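Local coordinates for mandelate racemase / muconate lactonizing enzyme family protein (Agrobacterium tumefaciens, PDB 4DXK) that is of unproven activity but probably acts as a metal-dependent lyase or racemase of the enolase superfamily, mandelate racemase subgroup, at residues 174-179 / 213-218; 195-200 / 231-236; 225-230 / 254-259; 239-244 / 260-265. All coordinates share one frame; numbering follows the deposited sequence.

In the fold
All four contacts lie in the (beta/alpha)8-type barrel domain of the enolase superfamily. Contacts 1 and 4, centres about 11 Å apart, sit at the C-terminal ends of the neighbouring strands 212-216 and 240-242 and share the sodium ion: Glu216 comes from one, Glu242 from the other, and Glu268 completes the carboxylate set. Contacts 2 and 3 belong to the outer helical layer and both use helix 223-232; the side chains of Phe200 and Tyr256 are about 14 and 13 Å from sodium. Layer and strands interlock where Phe200 packs on Val215 (contact 2 on 1) and where Tyr256 OH reaches His241 ND1 at 3.0 Å (contact 3 to 4).

Contact 1. Residues 174-179 / 213-218. With NA (sodium ion), chain C; PO4 (phosphate ion), chain B.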
# COMPACT_ATOMS: atom_id res chain seq x y z
N TRP A 174 -15.08 -33.69 1.00
CA TRP A 174 -15.27 -32.72 2.08
C TRP A 174 -15.23 -33.39 3.46
O TRP A 174 -16.23 -33.40 4.19
CB TRP A 174 -16.55 -31.90 1.90
CG TRP A 174 -17.79 -32.66 1.51
CD1 TRP A 174 -18.74 -33.18 2.35
CD2 TRP A 174 -18.24 -32.93 0.18
NE1 TRP A 174 -19.74 -33.78 1.62
CE2 TRP A 174 -19.45 -33.64 0.28
CE3 TRP A 174 -17.72 -32.66 -1.09
CZ2 TRP A 174 -20.16 -34.08 -0.84
CZ3 TRP A 174 -18.43 -33.09 -2.20
CH2 TRP A 174 -19.63 -33.80 -2.07
N PRO A 175 -14.07 -33.95 3.83
CA PRO A 175 -13.98 -34.73 5.07
C PRO A 175 -13.87 -33.89 6.34
O PRO A 175 -13.85 -34.48 7.42
CB PRO A 175 -12.71 -35.56 4.86
CG PRO A 175 -11.84 -34.70 4.02
CD PRO A 175 -12.78 -33.94 3.10
N PHE A 176 -13.83 -32.56 6.23
CA PHE A 176 -13.72 -31.71 7.41
C PHE A 176 -15.07 -31.18 7.89
O PHE A 176 -15.14 -30.51 8.94
CB PHE A 176 -12.78 -30.53 7.13
CG PHE A 176 -11.37 -30.95 6.82
CD1 PHE A 176 -10.45 -31.17 7.83
CD2 PHE A 176 -10.97 -31.16 5.50
CE1 PHE A 176 -9.15 -31.57 7.54
CE2 PHE A 176 -9.67 -31.56 5.21
CZ PHE A 176 -8.77 -31.77 6.23
N ASP A 177 -16.14 -31.46 7.15
CA ASP A 177 -17.44 -30.86 7.48
C ASP A 177 -17.97 -31.33 8.83
O ASP A 177 -18.57 -30.56 9.57
CB ASP A 177 -18.47 -31.15 6.39
CG ASP A 177 -18.26 -30.35 5.12
OD1 ASP A 177 -17.15 -29.81 4.88
OD2 ASP A 177 -19.22 -30.28 4.32
N ALA A 178 -17.76 -32.60 9.15
CA ALA A 178 -18.25 -33.15 10.42
C ALA A 178 -17.59 -32.44 11.60
O ALA A 178 -18.26 -32.03 12.56
CB ALA A 178 -18.02 -34.65 10.49
N ALA A 179 -16.28 -32.27 11.52
CA ALA A 179 -15.55 -31.55 12.55
C ALA A 179 -16.02 -30.09 12.65
O ALA A 179 -16.14 -29.56 13.75
CB ALA A 179 -14.07 -31.61 12.28
N ILE A 213 -6.89 -34.17 -6.23
CA ILE A 213 -7.83 -34.18 -5.12
C ILE A 213 -8.21 -32.75 -4.78
O ILE A 213 -7.39 -31.97 -4.29
CB ILE A 213 -7.27 -34.86 -3.85
CG1 ILE A 213 -6.72 -36.25 -4.17
CG2 ILE A 213 -8.34 -34.94 -2.78
CD1 ILE A 213 -6.00 -36.91 -2.99
N MET A 214 -9.47 -32.42 -5.05
CA MET A 214 -10.04 -31.14 -4.67
C MET A 214 -10.62 -31.25 -3.27
O MET A 214 -11.20 -32.28 -2.92
CB MET A 214 -11.15 -30.76 -5.64
CG MET A 214 -10.64 -30.50 -7.05
SD MET A 214 -11.79 -31.13 -8.26
CE MET A 214 -10.93 -30.70 -9.77
N VAL A 215 -10.48 -30.19 -2.47
CA VAL A 215 -11.04 -30.19 -1.13
C VAL A 215 -12.10 -29.13 -1.04
O VAL A 215 -11.86 -27.95 -1.35
CB VAL A 215 -9.97 -29.93 -0.08
CG1 VAL A 215 -10.56 -30.15 1.31
CG2 VAL A 215 -8.77 -30.83 -0.30
N GLU A 216 -13.28 -29.56 -0.64
CA GLU A 216 -14.42 -28.69 -0.41
C GLU A 216 -14.56 -28.44 1.09
O GLU A 216 -14.51 -29.40 1.86
CB GLU A 216 -15.66 -29.42 -0.90
CG GLU A 216 -16.93 -28.82 -0.43
CD GLU A 216 -17.21 -27.57 -1.18
OE1 GLU A 216 -16.85 -26.48 -0.69
OE2 GLU A 216 -17.76 -27.69 -2.29
N PHE A 217 -14.74 -27.19 1.49
CA PHE A 217 -14.95 -26.84 2.90
C PHE A 217 -16.32 -26.25 3.20
O PHE A 217 -16.66 -26.03 4.36
CB PHE A 217 -13.88 -25.86 3.38
CG PHE A 217 -12.49 -26.43 3.40
CD1 PHE A 217 -12.10 -27.28 4.42
CD2 PHE A 217 -11.58 -26.14 2.39
CE1 PHE A 217 -10.81 -27.80 4.45
CE2 PHE A 217 -10.30 -26.66 2.41
CZ PHE A 217 -9.91 -27.49 3.45
N HIS A 218 -17.08 -25.96 2.15
CA HIS A 218 -18.45 -25.44 2.29
C HIS A 218 -18.55 -24.20 3.17
O HIS A 218 -19.57 -23.98 3.82
CB HIS A 218 -19.38 -26.54 2.81
CG HIS A 218 -19.66 -27.61 1.81
ND1 HIS A 218 -19.52 -28.95 2.09
CD2 HIS A 218 -20.07 -27.54 0.52
CE1 HIS A 218 -19.86 -29.66 1.03
NE2 HIS A 218 -20.19 -28.83 0.06
NA NA C . -18.81 -26.34 -3.62
P PO4 B . -20.11 -29.13 -4.47
O1 PO4 B . -19.27 -27.93 -4.86
O2 PO4 B . -21.57 -28.73 -4.38
O3 PO4 B . -20.02 -30.26 -5.46
O4 PO4 B . -19.66 -29.65 -3.11
O HOH W 1 -14.51 -30.58 4.33
O HOH W 2 -15.54 -27.95 6.15
O HOH W 3 -18.53 -24.86 -1.84
O HOH W 4 -20.85 -26.96 -2.62
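The sodium and phosphate site at the mouth of the barrel is built here, with Trp174, Asp177, Glu216 and His218 meeting beside it. His218 ND1 donates to Asp177 OD2 at 2.6 Å, close to the imidazole plane and on the syn lone pair of the carboxylate, a His-carboxylate pair that fixes the rotation of the ring. NE2 of the same ring reaches phosphate O4 in a weak bond of 3.3 Å. The Trp174 indole, its CG between backbone N and carbonyl carbon (chi1 45°), offers the face of its five-membered ring to the edge of His218 at CE1, planes 63° apart, an edge-to-face pair. Trp174 CB lies 3.2 Å from Glu216 O. Glu216 CG, anti to the backbone N, lies over the centre of one His218 face; the bend at chi2 (74°) then brings OE2 to sodium at 2.2 Å. OE1 is gripped by His218 N and by a sodium-bound water. A second water accepts from Phe176 N and lies 2.7 Å from Glu216 O and 2.8 Å from Asp177 OD1, bridging the two segments. Phe176 CD2 packs on Phe217 CE1 at 3.5 Å, the two side chains running alongside each other, pointing the same way. Glu242 and Glu268 supply the other metal carboxylates, the three-acid site typical of enolase-superfamily barrels.

Contact 2. Residues 195-200 / 231-236; sequences SALEPF and KALTPY
Leu197 and Phe200 of helix 190-207 meet Leu233 and Tyr236 of segment 231-236 in a wholly apolar contact with no hydrogen bond across it. Two CH-pi contacts carry one half. Leu233 CD2 stands over one face of the Phe200 ring, 3.7 Å from its centroid and 15° off the normal, with CZ the ring atom nearest to it. Phe200 in turn lays its own CB over a face of Tyr236, 3.9 Å from that centroid and shifted toward the rim on the CG and CD1 side; Pro235 CB covers the opposite face, so the phenol is held between the two. The rings of Phe200 and Tyr236 meet obliquely, their planes 39° apart.

Aliphatic contacts make up the rest. Leu197 CG is anti to the carbonyl carbon (chi1 -66°), which sends both methyls across to the other segment: CD2 meets Leu233 CD2 at 3.6 Å and Tyr236 CE2 at 4.0 Å, while CD1 reaches Ala232 CB at 4.3 Å. Leu233 CD2 thus touches both Leu197 and Phe200.

The backbone bonds stay within each segment. Lys231 O accepts from both Thr234 N and Thr234 OG1, the latter at 2.7 Å, just before the 3-10 turn 234-236. Behind the contact, Phe200 also packs on Ile213 and Val215 of strand 212-216, and Tyr236 O accepts from Arg204. A barrel helix packed against the end of the next helix and the turn leading to strand 240-242, over the strands both cover, is characteristic of the outer layer of a TIM-type barrel.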
# COMPACT_ATOMS: atom_id res chain seq x y z
N SER A 195 -7.84 -37.44 11.90
CA SER A 195 -8.87 -38.33 11.37
C SER A 195 -9.37 -37.87 10.01
O SER A 195 -9.58 -38.68 9.11
CB SER A 195 -10.04 -38.44 12.34
OG SER A 195 -9.62 -39.03 13.56
N ALA A 196 -9.55 -36.56 9.85
CA ALA A 196 -10.03 -36.01 8.59
C ALA A 196 -9.00 -36.09 7.46
O ALA A 196 -9.35 -36.02 6.28
CB ALA A 196 -10.50 -34.58 8.79
N LEU A 197 -7.72 -36.26 7.82
CA LEU A 197 -6.67 -36.41 6.81
C LEU A 197 -6.59 -37.84 6.26
O LEU A 197 -6.00 -38.06 5.20
CB LEU A 197 -5.31 -36.00 7.39
CG LEU A 197 -5.14 -34.53 7.75
CD1 LEU A 197 -3.80 -34.31 8.42
CD2 LEU A 197 -5.27 -33.66 6.51
N GLU A 198 -7.17 -38.80 6.96
CA GLU A 198 -7.08 -40.19 6.54
C GLU A 198 -7.57 -40.51 5.11
O GLU A 198 -6.94 -41.31 4.43
CB GLU A 198 -7.71 -41.11 7.59
CG GLU A 198 -6.92 -41.10 8.90
CD GLU A 198 -7.34 -42.20 9.86
OE1 GLU A 198 -8.56 -42.45 9.99
OE2 GLU A 198 -6.45 -42.81 10.48
N PRO A 199 -8.68 -39.88 4.65
CA PRO A 199 -9.05 -40.15 3.26
C PRO A 199 -7.97 -39.76 2.26
O PRO A 199 -7.82 -40.43 1.23
CB PRO A 199 -10.29 -39.28 3.06
CG PRO A 199 -10.88 -39.14 4.42
CD PRO A 199 -9.72 -39.11 5.36
N PHE A 200 -7.24 -38.68 2.53
CA PHE A 200 -6.16 -38.27 1.64
C PHE A 200 -5.05 -39.32 1.61
O PHE A 200 -4.53 -39.66 0.54
CB PHE A 200 -5.61 -36.91 2.08
CG PHE A 200 -6.63 -35.81 2.03
CD1 PHE A 200 -6.84 -35.08 0.88
CD2 PHE A 200 -7.41 -35.52 3.15
CE1 PHE A 200 -7.79 -34.07 0.83
CE2 PHE A 200 -8.36 -34.52 3.11
CZ PHE A 200 -8.55 -33.80 1.96
N LYS A 231 -2.49 -25.78 6.17
CA LYS A 231 -1.10 -26.19 6.38
C LYS A 231 -0.97 -27.70 6.53
O LYS A 231 -0.07 -28.32 5.96
CB LYS A 231 -0.50 -25.48 7.59
CG LYS A 231 -0.38 -23.98 7.42
CD LYS A 231 0.50 -23.34 8.48
CE LYS A 231 -0.08 -23.52 9.87
NZ LYS A 231 0.88 -23.07 10.93
N ALA A 232 -1.90 -28.30 7.27
CA ALA A 232 -1.87 -29.74 7.51
C ALA A 232 -2.08 -30.55 6.24
O ALA A 232 -1.70 -31.73 6.18
CB ALA A 232 -2.90 -30.12 8.56
N LEU A 233 -2.68 -29.95 5.22
CA LEU A 233 -2.95 -30.66 3.97
C LEU A 233 -1.75 -30.70 3.04
O LEU A 233 -1.78 -31.40 2.03
CB LEU A 233 -4.15 -30.04 3.24
CG LEU A 233 -5.49 -30.44 3.84
CD1 LEU A 233 -6.59 -29.49 3.40
CD2 LEU A 233 -5.84 -31.87 3.44
N THR A 234 -0.69 -29.96 3.37
CA THR A 234 0.49 -29.86 2.52
C THR A 234 1.04 -31.20 1.98
O THR A 234 1.33 -31.29 0.79
CB THR A 234 1.62 -29.06 3.22
OG1 THR A 234 1.14 -27.76 3.57
CG2 THR A 234 2.83 -28.91 2.31
N PRO A 235 1.17 -32.24 2.83
CA PRO A 235 1.79 -33.47 2.32
C PRO A 235 0.97 -34.19 1.25
O PRO A 235 1.49 -35.12 0.63
CB PRO A 235 1.89 -34.37 3.56
CG PRO A 235 1.81 -33.45 4.72
CD PRO A 235 0.91 -32.32 4.28
N TYR A 236 -0.28 -33.80 1.04
CA TYR A 236 -1.16 -34.58 0.17
C TYR A 236 -1.34 -34.02 -1.23
O TYR A 236 -2.11 -34.57 -2.02
CB TYR A 236 -2.50 -34.83 0.86
CG TYR A 236 -2.31 -35.45 2.22
CD1 TYR A 236 -2.00 -36.80 2.35
CD2 TYR A 236 -2.37 -34.68 3.37
CE1 TYR A 236 -1.80 -37.37 3.59
CE2 TYR A 236 -2.17 -35.24 4.62
CZ TYR A 236 -1.88 -36.59 4.72
OH TYR A 236 -1.68 -37.15 5.95

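Contact 3. Residues 225-230 / 254-259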
# COMPACT_ATOMS: atom_id res chain seq x y z
N PRO A 225 -8.70 -21.73 12.20
CA PRO A 225 -8.68 -23.18 11.93
C PRO A 225 -8.61 -23.48 10.42
O PRO A 225 -8.03 -24.51 10.05
CB PRO A 225 -10.00 -23.67 12.54
CG PRO A 225 -10.88 -22.46 12.59
CD PRO A 225 -9.93 -21.33 12.91
N ALA A 226 -9.15 -22.62 9.57
CA ALA A 226 -8.98 -22.81 8.13
C ALA A 226 -7.50 -22.84 7.74
O ALA A 226 -7.06 -23.71 6.97
CB ALA A 226 -9.72 -21.73 7.35
N MET A 227 -6.72 -21.90 8.28
CA MET A 227 -5.29 -21.87 7.98
C MET A 227 -4.55 -23.07 8.57
O MET A 227 -3.64 -23.62 7.95
CB MET A 227 -4.65 -20.55 8.43
CG MET A 227 -5.08 -19.34 7.61
SD MET A 227 -4.14 -17.83 7.93
CE MET A 227 -4.59 -17.49 9.64
N GLN A 228 -4.96 -23.50 9.77
CA GLN A 228 -4.38 -24.67 10.40
C GLN A 228 -4.59 -25.92 9.54
O GLN A 228 -3.67 -26.71 9.32
CB GLN A 228 -5.04 -24.85 11.77
CG GLN A 228 -4.55 -26.04 12.57
CD GLN A 228 -5.33 -26.20 13.86
OE1 GLN A 228 -6.18 -25.38 14.20
NE2 GLN A 228 -5.05 -27.27 14.59
N ILE A 229 -5.82 -26.09 9.06
CA ILE A 229 -6.16 -27.21 8.19
C ILE A 229 -5.39 -27.14 6.87
O ILE A 229 -4.87 -28.16 6.39
CB ILE A 229 -7.68 -27.28 7.94
CG1 ILE A 229 -8.44 -27.60 9.23
CG2 ILE A 229 -8.01 -28.28 6.83
CD1 ILE A 229 -9.93 -27.34 9.15
N ALA A 230 -5.33 -25.95 6.28
CA ALA A 230 -4.63 -25.76 5.01
C ALA A 230 -3.18 -26.23 5.13
O ALA A 230 -2.70 -26.97 4.28
CB ALA A 230 -4.68 -24.30 4.58
N THR A 254 -6.59 -13.05 1.83
CA THR A 254 -5.16 -12.80 1.62
C THR A 254 -4.30 -13.55 2.63
O THR A 254 -3.24 -14.09 2.31
CB THR A 254 -4.83 -11.29 1.63
OG1 THR A 254 -5.02 -10.76 2.94
CG2 THR A 254 -5.73 -10.57 0.65
N ARG A 255 -4.77 -13.61 3.87
CA ARG A 255 -4.02 -14.34 4.87
C ARG A 255 -4.08 -15.83 4.65
O ARG A 255 -3.09 -16.54 4.89
CB ARG A 255 -4.53 -13.99 6.24
CG ARG A 255 -4.25 -12.54 6.55
CD ARG A 255 -4.71 -12.19 7.91
NE ARG A 255 -4.04 -12.99 8.93
CZ ARG A 255 -4.33 -12.86 10.22
NH1 ARG A 255 -5.25 -11.99 10.58
NH2 ARG A 255 -3.70 -13.60 11.12
N TYR A 256 -5.22 -16.33 4.18
CA TYR A 256 -5.35 -17.74 3.88
C TYR A 256 -4.38 -18.12 2.76
O TYR A 256 -3.67 -19.12 2.85
CB TYR A 256 -6.79 -18.07 3.49
CG TYR A 256 -6.99 -19.54 3.27
CD1 TYR A 256 -7.31 -20.39 4.32
CD2 TYR A 256 -6.83 -20.10 2.01
CE1 TYR A 256 -7.48 -21.75 4.12
CE2 TYR A 256 -6.99 -21.46 1.80
CZ TYR A 256 -7.33 -22.28 2.86
OH TYR A 256 -7.48 -23.63 2.65
N ALA A 257 -4.36 -17.32 1.70
CA ALA A 257 -3.50 -17.62 0.55
C ALA A 257 -2.02 -17.60 0.94
O ALA A 257 -1.21 -18.27 0.30
CB ALA A 257 -3.77 -16.64 -0.58
N ALA A 258 -1.68 -16.85 1.98
CA ALA A 258 -0.30 -16.74 2.44
C ALA A 258 0.24 -18.05 2.99
O ALA A 258 1.46 -18.27 2.99
CB ALA A 258 -0.18 -15.64 3.48
N VAL A 259 -0.65 -18.92 3.47
CA VAL A 259 -0.21 -20.18 4.05
C VAL A 259 -0.71 -21.42 3.31
O VAL A 259 -0.23 -22.52 3.57
CB VAL A 259 -0.59 -20.31 5.54
CG1 VAL A 259 -0.02 -19.15 6.34
CG2 VAL A 259 -2.10 -20.38 5.70
O HOH W 5 -8.43 -24.86 4.83
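Tyr256 OH and Ala226 O are joined through one water, which lies 2.7 Å from the hydroxyl and donates to the carbonyl at 2.8 Å. The water sits at the edge of the phenol, in its plane, and the hydroxyl is also hydrogen-bonded to His241, so this buried polar end is linked through water to the helix and bonded directly to the strand. Tyr256 CG is anti to the backbone N (chi1 -176°), which swings the ring toward helix 223-232. There CE1 meets Ala226 O at 3.5 Å near the ring plane, and Ala230 CB lies 3.7 Å from CZ; the small alanines admit the ring. Helices 223-232 and 253-259 are successive helices of the barrel's outer layer; the axes of segments 225-230 and 254-259 run 18° apart, with a closest approach of 9.4 Å, as expected for consecutive beta-alpha units. On the other flank Met227, in one of its two conformers, reaches across, its CG 3.7 Å from Val259 CG2 and its chain at about a right angle to the valine. Its SD comes 3.5 Å from Arg255 O. The Arg255 head hydrogen-bonds to Ala285 of a neighbouring subunit, while Tyr256 also packs on Pro244 and Ile264 on the strand side of the helices.

Contact 4. Residues 239-244 / 260-265. With NA (sodium ion), chain C.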
# COMPACT_ATOMS: atom_id res chain seq x y z
N PHE A 239 -5.33 -30.17 -4.87
CA PHE A 239 -5.43 -29.42 -6.12
C PHE A 239 -6.02 -28.03 -5.92
O PHE A 239 -5.53 -27.05 -6.48
CB PHE A 239 -6.28 -30.21 -7.11
CG PHE A 239 -6.30 -29.64 -8.50
CD1 PHE A 239 -5.17 -29.70 -9.30
CD2 PHE A 239 -7.45 -29.04 -9.00
CE1 PHE A 239 -5.18 -29.18 -10.59
CE2 PHE A 239 -7.47 -28.53 -10.29
CZ PHE A 239 -6.34 -28.59 -11.08
N TRP A 240 -7.08 -27.95 -5.12
CA TRP A 240 -7.64 -26.66 -4.74
C TRP A 240 -8.32 -26.76 -3.39
O TRP A 240 -8.69 -27.86 -2.97
CB TRP A 240 -8.54 -26.07 -5.84
CG TRP A 240 -9.96 -26.58 -6.02
CD1 TRP A 240 -10.91 -26.86 -5.06
CD2 TRP A 240 -10.61 -26.77 -7.29
NE1 TRP A 240 -12.10 -27.22 -5.67
CE2 TRP A 240 -11.94 -27.16 -7.03
CE3 TRP A 240 -10.18 -26.65 -8.61
CZ2 TRP A 240 -12.84 -27.44 -8.06
CZ3 TRP A 240 -11.09 -26.91 -9.63
CH2 TRP A 240 -12.40 -27.30 -9.35
N HIS A 241 -8.47 -25.62 -2.72
CA HIS A 241 -9.16 -25.54 -1.44
C HIS A 241 -10.35 -24.62 -1.63
O HIS A 241 -10.19 -23.40 -1.77
CB HIS A 241 -8.24 -25.01 -0.34
CG HIS A 241 -7.15 -25.97 0.04
ND1 HIS A 241 -6.16 -25.65 0.94
CD2 HIS A 241 -6.90 -27.24 -0.36
CE1 HIS A 241 -5.34 -26.68 1.08
NE2 HIS A 241 -5.77 -27.66 0.30
N GLU A 242 -11.53 -25.22 -1.67
CA GLU A 242 -12.74 -24.52 -2.08
C GLU A 242 -13.52 -24.00 -0.88
O GLU A 242 -13.79 -24.75 0.07
CB GLU A 242 -13.61 -25.47 -2.91
CG GLU A 242 -14.89 -24.85 -3.46
CD GLU A 242 -15.62 -25.80 -4.40
OE1 GLU A 242 -14.99 -26.74 -4.92
OE2 GLU A 242 -16.84 -25.63 -4.61
N ASP A 243 -13.87 -22.72 -0.93
CA ASP A 243 -14.65 -22.07 0.11
C ASP A 243 -14.13 -22.40 1.52
O ASP A 243 -14.87 -22.88 2.37
CB ASP A 243 -16.14 -22.42 -0.05
CG ASP A 243 -16.74 -21.78 -1.28
OD1 ASP A 243 -16.26 -20.70 -1.65
OD2 ASP A 243 -17.69 -22.33 -1.86
N PRO A 244 -12.84 -22.11 1.76
CA PRO A 244 -12.27 -22.46 3.07
C PRO A 244 -12.86 -21.68 4.23
O PRO A 244 -12.83 -22.16 5.37
CB PRO A 244 -10.79 -22.11 2.90
CG PRO A 244 -10.77 -21.05 1.81
CD PRO A 244 -11.84 -21.49 0.87
N SER A 260 -1.67 -21.27 2.41
CA SER A 260 -2.27 -22.44 1.77
C SER A 260 -1.37 -23.08 0.73
O SER A 260 -0.81 -22.38 -0.12
CB SER A 260 -3.62 -22.09 1.14
OG SER A 260 -4.22 -23.25 0.59
N PRO A 261 -1.21 -24.41 0.78
CA PRO A 261 -0.39 -25.11 -0.22
C PRO A 261 -1.13 -25.32 -1.54
O PRO A 261 -0.53 -25.84 -2.49
CB PRO A 261 -0.12 -26.46 0.44
CG PRO A 261 -1.35 -26.70 1.27
CD PRO A 261 -1.70 -25.32 1.82
N ALA A 262 -2.40 -24.95 -1.59
CA ALA A 262 -3.20 -25.09 -2.81
C ALA A 262 -3.92 -23.78 -3.07
O ALA A 262 -4.23 -23.05 -2.12
CB ALA A 262 -4.22 -26.21 -2.64
N PRO A 263 -4.22 -23.48 -4.34
CA PRO A 263 -4.98 -22.27 -4.64
C PRO A 263 -6.37 -22.32 -4.03
O PRO A 263 -6.96 -23.40 -3.86
CB PRO A 263 -5.08 -22.26 -6.17
CG PRO A 263 -4.87 -23.69 -6.57
CD PRO A 263 -3.89 -24.24 -5.56
N ILE A 264 -6.89 -21.14 -3.70
CA ILE A 264 -8.26 -20.99 -3.26
C ILE A 264 -9.19 -21.17 -4.45
O ILE A 264 -9.00 -20.55 -5.50
CB ILE A 264 -8.48 -19.59 -2.68
CG1 ILE A 264 -7.60 -19.38 -1.44
CG2 ILE A 264 -9.95 -19.35 -2.33
CD1 ILE A 264 -7.53 -17.94 -0.99
N SER A 265 -10.21 -21.99 -4.27
CA SER A 265 -11.31 -22.08 -5.21
C SER A 265 -12.47 -21.30 -4.60
O SER A 265 -12.94 -21.61 -3.50
CB SER A 265 -11.66 -23.56 -5.39
OG SER A 265 -12.86 -23.76 -6.05
NA NA C . -18.81 -26.34 -3.62
O HOH W 3 -18.53 -24.86 -1.84
O HOH W 4 -20.85 -26.96 -2.62
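Trp240 and His241 each have one ring face covered by a small residue of segment 260-265, Ser265 and Ala262. Ser265 CB stands over the Trp240 five-membered ring, 3.5 Å from its centroid and 15° off the normal; the indole, with CG between backbone N and carbonyl carbon (chi1 78°), folds back over the serine. Ala262 CB sits likewise over the centre of the His241 ring, at 3.7 Å. Three backbone bonds zip the parallel strands: His241 N to Pro263 O, Ser265 N to His241 O, and Asp243 N to Ser265 O, all 2.9 Å, the first and last nearly straight at the acceptor. Glu242 extends beyond CG past Ser265, and its OE2 binds sodium at 2.3 Å. Its OE1 accepts from Trp240 NE1 at 3.0 Å and forms a salt bridge with Lys172, which would hold the carboxylate's rotation. Asp243 OD2 accepts from a sodium-bound water at 2.7 Å, a second-shell link to the metal, while OD1 is hydrogen-bonded to Ser267. The pair closes a right-handed beta-alpha-beta crossover: strand 212-216 flanks 240-242, strand 287-290 follows 264-266, and helix 253-259 covers Pro244 and Ile264 through Tyr256.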